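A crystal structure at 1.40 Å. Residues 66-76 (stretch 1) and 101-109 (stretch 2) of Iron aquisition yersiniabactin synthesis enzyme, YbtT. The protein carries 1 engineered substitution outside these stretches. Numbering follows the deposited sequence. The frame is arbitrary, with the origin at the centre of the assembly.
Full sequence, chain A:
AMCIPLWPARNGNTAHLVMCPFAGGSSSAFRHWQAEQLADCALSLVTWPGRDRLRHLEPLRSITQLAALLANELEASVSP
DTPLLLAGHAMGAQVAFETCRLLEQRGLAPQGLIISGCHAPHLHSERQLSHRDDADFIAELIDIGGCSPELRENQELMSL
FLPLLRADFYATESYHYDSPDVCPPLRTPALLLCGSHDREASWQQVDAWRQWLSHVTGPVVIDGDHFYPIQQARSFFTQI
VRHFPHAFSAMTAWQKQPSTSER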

ATOM      1  N   LEU A  66       2.597 -10.313  -6.336  1.00 13.47           N
ATOM      2  CA  LEU A  66       2.035 -10.049  -5.015  1.00 11.48           C
ATOM      3  C   LEU A  66       0.519  -9.880  -5.081  1.00 12.37           C
ATOM      4  O   LEU A  66      -0.215 -10.404  -4.229  1.00 11.21           O
ATOM      5  N   ALA A  67       0.040  -9.143  -6.087  1.00 12.05           N
ATOM      6  CA  ALA A  67      -1.391  -8.896  -6.251  1.00 11.67           C
ATOM      7  C   ALA A  67      -2.153 -10.176  -6.545  1.00 11.67           C
ATOM      8  O   ALA A  67      -3.286 -10.348  -6.083  1.00 11.85           O
ATOM      9  N   ALA A  68      -1.563 -11.074  -7.330  1.00 13.08           N
ATOM     10  CA  ALA A  68      -2.228 -12.342  -7.604  1.00 13.27           C
ATOM     11  C   ALA A  68      -2.384 -13.163  -6.333  1.00 15.08           C
ATOM     12  O   ALA A  68      -3.444 -13.747  -6.086  1.00 14.12           O
ATOM     13  N   LEU A  69      -1.345 -13.230  -5.514  1.00 13.07           N
ATOM     14  CA  LEU A  69      -1.448 -13.945  -4.246  1.00 12.77           C
ATOM     15  C   LEU A  69      -2.526 -13.328  -3.365  1.00 12.52           C
ATOM     16  O   LEU A  69      -3.348 -14.030  -2.770  1.00 13.73           O
ATOM     17  N   LEU A  70      -2.542 -12.009  -3.268  1.00 11.84           N
ATOM     18  CA  LEU A  70      -3.501 -11.340  -2.404  1.00 11.96           C
ATOM     19  C   LEU A  70      -4.920 -11.493  -2.926  1.00 13.62           C
ATOM     20  O   LEU A  70      -5.835 -11.766  -2.151  1.00 11.40           O
ATOM     21  N   ALA A  71      -5.129 -11.324  -4.232  1.00 12.73           N
ATOM     22  CA  ALA A  71      -6.484 -11.443  -4.762  1.00 12.33           C
ATOM     23  C   ALA A  71      -7.029 -12.847  -4.548  1.00 11.36           C
ATOM     24  O   ALA A  71      -8.202 -13.023  -4.184  1.00 12.39           O
ATOM     25  N   ASN A  72      -6.190 -13.860  -4.756  1.00 12.75           N
ATOM     26  CA  ASN A  72      -6.648 -15.230  -4.516  1.00 13.21           C
ATOM     27  C   ASN A  72      -7.004 -15.437  -3.061  1.00 14.50           C
ATOM     28  O   ASN A  72      -8.044 -16.028  -2.751  1.00 13.21           O
ATOM     29  N   GLU A  73      -6.180 -14.924  -2.149  1.00 11.94           N
ATOM     30  CA  GLU A  73      -6.473 -15.073  -0.732  1.00 13.40           C
ATOM     31  C   GLU A  73      -7.781 -14.392  -0.360  1.00 12.83           C
ATOM     32  O   GLU A  73      -8.598 -14.961   0.375  1.00 14.61           O
ATOM     33  N   LEU A  74      -8.002 -13.177  -0.852  1.00 13.00           N
ATOM     34  CA  LEU A  74      -9.221 -12.449  -0.525  1.00 13.35           C
ATOM     35  C   LEU A  74     -10.444 -13.117  -1.139  1.00 14.50           C
ATOM     36  O   LEU A  74     -11.488 -13.198  -0.495  1.00 16.42           O
ATOM     37  N   GLU A  75     -10.341 -13.600  -2.380  1.00 13.25           N
ATOM     38  CA  GLU A  75     -11.466 -14.308  -2.983  1.00 13.05           C
ATOM     39  C   GLU A  75     -11.862 -15.524  -2.160  1.00 15.60           C
ATOM     40  O   GLU A  75     -13.053 -15.858  -2.075  1.00 17.09           O
ATOM     41  N   ALA A  76     -10.879 -16.213  -1.576  1.00 14.47           N
ATOM     42  CA  ALA A  76     -11.123 -17.418  -0.797  1.00 16.43           C
ATOM     43  C   ALA A  76     -11.660 -17.114   0.592  1.00 20.07           C
ATOM     44  O   ALA A  76     -12.401 -17.933   1.150  1.00 25.72           O
ATOM     45  N   ARG A 101      -7.874  -4.732  -9.512  1.00 12.63           N
ATOM     46  CA  ARG A 101      -8.082  -5.082 -10.919  1.00 14.67           C
ATOM     47  C   ARG A 101      -8.528  -6.533 -11.046  1.00 15.34           C
ATOM     48  O   ARG A 101      -9.523  -6.835 -11.718  1.00 17.41           O
ATOM     49  N   LEU A 102      -7.824  -7.446 -10.375  1.00 14.13           N
ATOM     50  CA  LEU A 102      -8.180  -8.862 -10.464  1.00 14.46           C
ATOM     51  C   LEU A 102      -9.555  -9.129  -9.862  1.00 16.49           C
ATOM     52  O   LEU A 102     -10.356  -9.871 -10.440  1.00 15.52           O
ATOM     53  N   LEU A 103      -9.861  -8.550  -8.703  1.00 14.11           N
ATOM     54  CA  LEU A 103     -11.135  -8.812  -8.045  1.00 15.13           C
ATOM     55  C   LEU A 103     -12.301  -8.253  -8.846  1.00 18.94           C
ATOM     56  O   LEU A 103     -13.356  -8.899  -8.966  1.00 18.29           O
ATOM     57  N   GLU A 104     -12.130  -7.052  -9.399  1.00 17.62           N
ATOM     58  CA  GLU A 104     -13.170  -6.453 -10.234  1.00 17.51           C
ATOM     59  C   GLU A 104     -13.427  -7.307 -11.467  1.00 17.63           C
ATOM     60  O   GLU A 104     -14.591  -7.572 -11.812  1.00 19.67           O
ATOM     61  N   GLN A 105     -12.356  -7.774 -12.129  1.00 17.41           N
ATOM     62  CA  GLN A 105     -12.483  -8.613 -13.318  1.00 20.20           C
ATOM     63  C   GLN A 105     -13.201  -9.914 -13.002  1.00 21.05           C
ATOM     64  O   GLN A 105     -13.922 -10.462 -13.850  1.00 21.49           O
ATOM     65  N   ARG A 106     -12.968 -10.464 -11.819  1.00 16.95           N
ATOM     66  CA  ARG A 106     -13.607 -11.714 -11.428  1.00 17.59           C
ATOM     67  C   ARG A 106     -15.063 -11.539 -11.010  1.00 21.13           C
ATOM     68  O   ARG A 106     -15.704 -12.534 -10.645  1.00 21.17           O
ATOM     69  N   GLY A 107     -15.595 -10.314 -11.017  1.00 19.14           N
ATOM     70  CA  GLY A 107     -16.965 -10.074 -10.613  1.00 21.62           C
ATOM     71  C   GLY A 107     -17.176  -9.950  -9.125  1.00 25.60           C
ATOM     72  O   GLY A 107     -18.296 -10.142  -8.645  1.00 25.17           O
ATOM     73  N   LEU A 108     -16.137  -9.608  -8.367  1.00 20.61           N
ATOM     74  CA  LEU A 108     -16.249  -9.660  -6.921  1.00 22.83           C
ATOM     75  C   LEU A 108     -16.529  -8.306  -6.287  1.00 34.90           C
ATOM     76  O   LEU A 108     -16.857  -8.252  -5.092  1.00 34.58           O
ATOM     77  N   ALA A 109     -16.443  -7.231  -7.063  1.00 26.69           N
ATOM     78  CA  ALA A 109     -17.026  -5.950  -6.688  1.00 32.56           C
ATOM     79  C   ALA A 109     -16.468  -5.453  -5.361  1.00 18.49           C
ATOM     80  O   ALA A 109     -17.227  -5.302  -4.396  1.00 24.10           O
TER

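Arg 106, just past the end of the second helix, supplies the polar anchor of this contact. Its side chain leaves CA toward stretch 1 and is extended after an m start (chi1 m, chi2 t, chi3 t, chi4 -179°), which carries the guanidinium across to the 66-76 helix. There it forks onto Asn 72: Arg 106 NH1 and Arg 106 NH2 both donate to Asn 72 OD1, at 2.9 and 3.0 Å, with the oxygen at the edge of the guanidinium near its plane. Asn 72 starts from a CB that points away, but its m rotamer with chi2 near zero brings the amide end back. NH1 of Arg 106 also forms a salt bridge with OE1 of Glu 75 at 3.0 Å; the hydrogen bond within it is weak, bent to 122°, and the approach is oblique. Water 1 extends the network, its O accepting from Arg 106 NH2 at 2.8 Å and donating to the backbone O of Ala 68 at 3.2 Å, thereby linking the guanidinium to the helix backbone.

Beside this cluster the packing is small against large. Ala 71 points toward stretch 2, and Ala 71 CA lies 6.3 Å from Leu 103 CA. Ala 71 CB meets Leu 102 CD1 at 3.8 Å, Leu 103 CD2 at 4.1 Å and Arg 106 NH1 at 3.7 Å, so one methyl serves both apolar and polar neighbours. Leu 102 (m, t) points in, Leu 102 CD1 also resting 3.7 Å from Ala 68 CA. Leu 103 (m, t) sets out sideways, yet its end comes nearer: Leu 103 CD1 lies 4.4 Å from Leu 74 CD1.

Farther out, Glu 75, t at chi1 and chi2, lays Glu 75 CG 3.6 Å from Leu 108 CD1, combining aliphatic cover with its charge. Past the helix, Gly 107 is the first residue to leave helical phi/psi, with positive phi in a Schellman motif; its flanking residues, Arg 106 and Leu 108, both point toward stretch 1.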

ATOM      1  CB  LEU A  66       2.681  -8.794  -4.427  1.00 11.97           C
ATOM      2  CG  LEU A  66       4.134  -8.953  -3.975  1.00 11.14           C
ATOM      3  CD1 LEU A  66       4.779  -7.579  -3.773  1.00 14.14           C
ATOM      4  CD2 LEU A  66       4.215  -9.759  -2.690  1.00 12.12           C
ATOM      5  CB  ALA A  67      -1.594  -7.910  -7.395  1.00 11.86           C
ATOM      6  CB  ALA A  68      -1.437 -13.131  -8.644  1.00 15.60           C
ATOM      7  CB  LEU A  69      -0.100 -13.941  -3.527  1.00 15.11           C
ATOM      8  CG  LEU A  69       1.025 -14.772  -4.127  1.00 21.72           C
ATOM      9  CD1 LEU A  69       2.296 -14.482  -3.349  1.00 26.32           C
ATOM     10  CD2 LEU A  69       0.712 -16.278  -4.072  1.00 25.48           C
ATOM     11  CB  LEU A  70      -3.114  -9.872  -2.216  1.00 12.53           C
ATOM     12  CG  LEU A  70      -4.050  -9.073  -1.304  1.00 10.59           C
ATOM     13  CD1 LEU A  70      -4.109  -9.646   0.124  1.00 13.17           C
ATOM     14  CD2 LEU A  70      -3.618  -7.598  -1.267  1.00 12.55           C
ATOM     15  CB  ALA A  71      -6.485 -11.092  -6.247  1.00 12.72           C
ATOM     16  CB  ASN A  72      -5.591 -16.242  -4.946  1.00 11.37           C
ATOM     17  CG  ASN A  72      -5.373 -16.255  -6.449  1.00 13.66           C
ATOM     18  OD1 ASN A  72      -6.057 -15.560  -7.194  1.00 13.23           O
ATOM     19  ND2 ASN A  72      -4.389 -17.001  -6.885  1.00 16.31           N
ATOM     20  CB  GLU A  73      -5.319 -14.506   0.094  1.00 14.73           C
ATOM     21  CG  GLU A  73      -5.589 -14.522   1.596  1.00 15.52           C
ATOM     22  CD  GLU A  73      -4.362 -14.167   2.401  1.00 18.54           C
ATOM     23  OE1 GLU A  73      -3.251 -14.616   2.027  1.00 19.06           O
ATOM     24  OE2 GLU A  73      -4.511 -13.425   3.395  1.00 16.94           O
ATOM     25  CB  LEU A  74      -9.095 -10.983  -0.938  1.00 14.05           C
ATOM     26  CG  LEU A  74      -8.010 -10.214  -0.179  1.00 13.64           C
ATOM     27  CD1 LEU A  74      -7.948  -8.813  -0.687  1.00 16.07           C
ATOM     28  CD2 LEU A  74      -8.248 -10.210   1.307  1.00 15.93           C
ATOM     29  CB  GLU A  75     -11.112 -14.704  -4.414  1.00 12.96           C
ATOM     30  CG  GLU A  75     -12.209 -15.491  -5.128  1.00 13.52           C
ATOM     31  CD  GLU A  75     -11.937 -15.739  -6.597  1.00 15.68           C
ATOM     32  OE1 GLU A  75     -10.781 -15.600  -7.060  1.00 13.89           O
ATOM     33  OE2 GLU A  75     -12.920 -16.095  -7.307  1.00 17.97           O
ATOM     34  CB  ALA A  76      -9.824 -18.213  -0.666  1.00 17.05           C
ATOM     35  CB  ARG A 101      -6.798  -4.823 -11.698  1.00 18.52           C
ATOM     36  CG  ARG A 101      -6.809  -5.140 -13.184  1.00 27.65           C
ATOM     37  CD  ARG A 101      -5.713  -4.330 -13.948  1.00 34.74           C
ATOM     38  NE  ARG A 101      -5.270  -5.064 -15.128  1.00 42.00           N
ATOM     39  CZ  ARG A 101      -4.006  -5.348 -15.443  1.00 42.69           C
ATOM     40  NH1 ARG A 101      -2.996  -4.938 -14.686  1.00 41.55           N
ATOM     41  NH2 ARG A 101      -3.749  -6.043 -16.550  1.00 45.62           N
ATOM     42  CB  LEU A 102      -7.119  -9.712  -9.759  1.00 14.19           C
ATOM     43  CG  LEU A 102      -5.727  -9.693 -10.402  1.00 14.42           C
ATOM     44  CD1 LEU A 102      -4.715 -10.389  -9.545  1.00 18.23           C
ATOM     45  CD2 LEU A 102      -5.738 -10.329 -11.810  1.00 23.37           C
ATOM     46  CB  LEU A 103     -11.141  -8.242  -6.636  1.00 17.82           C
ATOM     47  CG  LEU A 103     -10.170  -8.938  -5.700  1.00 15.43           C
ATOM     48  CD1 LEU A 103     -10.239  -8.242  -4.365  1.00 18.36           C
ATOM     49  CD2 LEU A 103     -10.469 -10.419  -5.545  1.00 16.95           C
ATOM     50  CB  GLU A 104     -12.748  -5.024 -10.620  1.00 19.07           C
ATOM     51  CG  GLU A 104     -13.787  -4.221 -11.342  1.00 22.42           C
ATOM     52  CD  GLU A 104     -13.314  -2.789 -11.549  1.00 20.11           C
ATOM     53  OE1 GLU A 104     -12.806  -2.179 -10.580  1.00 20.96           O
ATOM     54  OE2 GLU A 104     -13.420  -2.321 -12.687  1.00 21.48           O
ATOM     55  CB  GLN A 105     -11.107  -8.965 -13.869  1.00 21.66           C
ATOM     56  CG  GLN A 105     -10.317  -7.840 -14.497  1.00 33.12           C
ATOM     57  CD  GLN A 105      -8.872  -8.253 -14.741  1.00 29.52           C
ATOM     58  OE1 GLN A 105      -8.464  -9.370 -14.399  1.00 39.58           O
ATOM     59  NE2 GLN A 105      -8.092  -7.358 -15.328  1.00 41.59           N
ATOM     60  CB  ARG A 106     -12.818 -12.331 -10.260  1.00 16.18           C
ATOM     61  CG  ARG A 106     -11.440 -12.840 -10.653  1.00 16.84           C
ATOM     62  CD  ARG A 106     -10.579 -13.190  -9.431  1.00 14.87           C
ATOM     63  NE  ARG A 106      -9.184 -13.389  -9.830  1.00 16.35           N
ATOM     64  CZ  ARG A 106      -8.202 -13.730  -8.998  1.00 14.04           C
ATOM     65  NH1 ARG A 106      -8.435 -13.925  -7.702  1.00 15.34           N
ATOM     66  NH2 ARG A 106      -6.977 -13.860  -9.472  1.00 17.56           N
ATOM     67  CB  LEU A 108     -15.030 -10.365  -6.326  1.00 22.52           C
ATOM     68  CG  LEU A 108     -15.066 -11.839  -6.762  1.00 24.92           C
ATOM     69  CD1 LEU A 108     -13.804 -12.538  -6.360  1.00 24.69           C
ATOM     70  CD2 LEU A 108     -16.276 -12.564  -6.164  1.00 31.82           C
ATOM     71  CB  ALA A 109     -18.551  -6.085  -6.590  1.00 26.81           C
TER
HETATM   72  O   HOH W   1      -4.287 -14.442  -9.126  1.00 34.89           O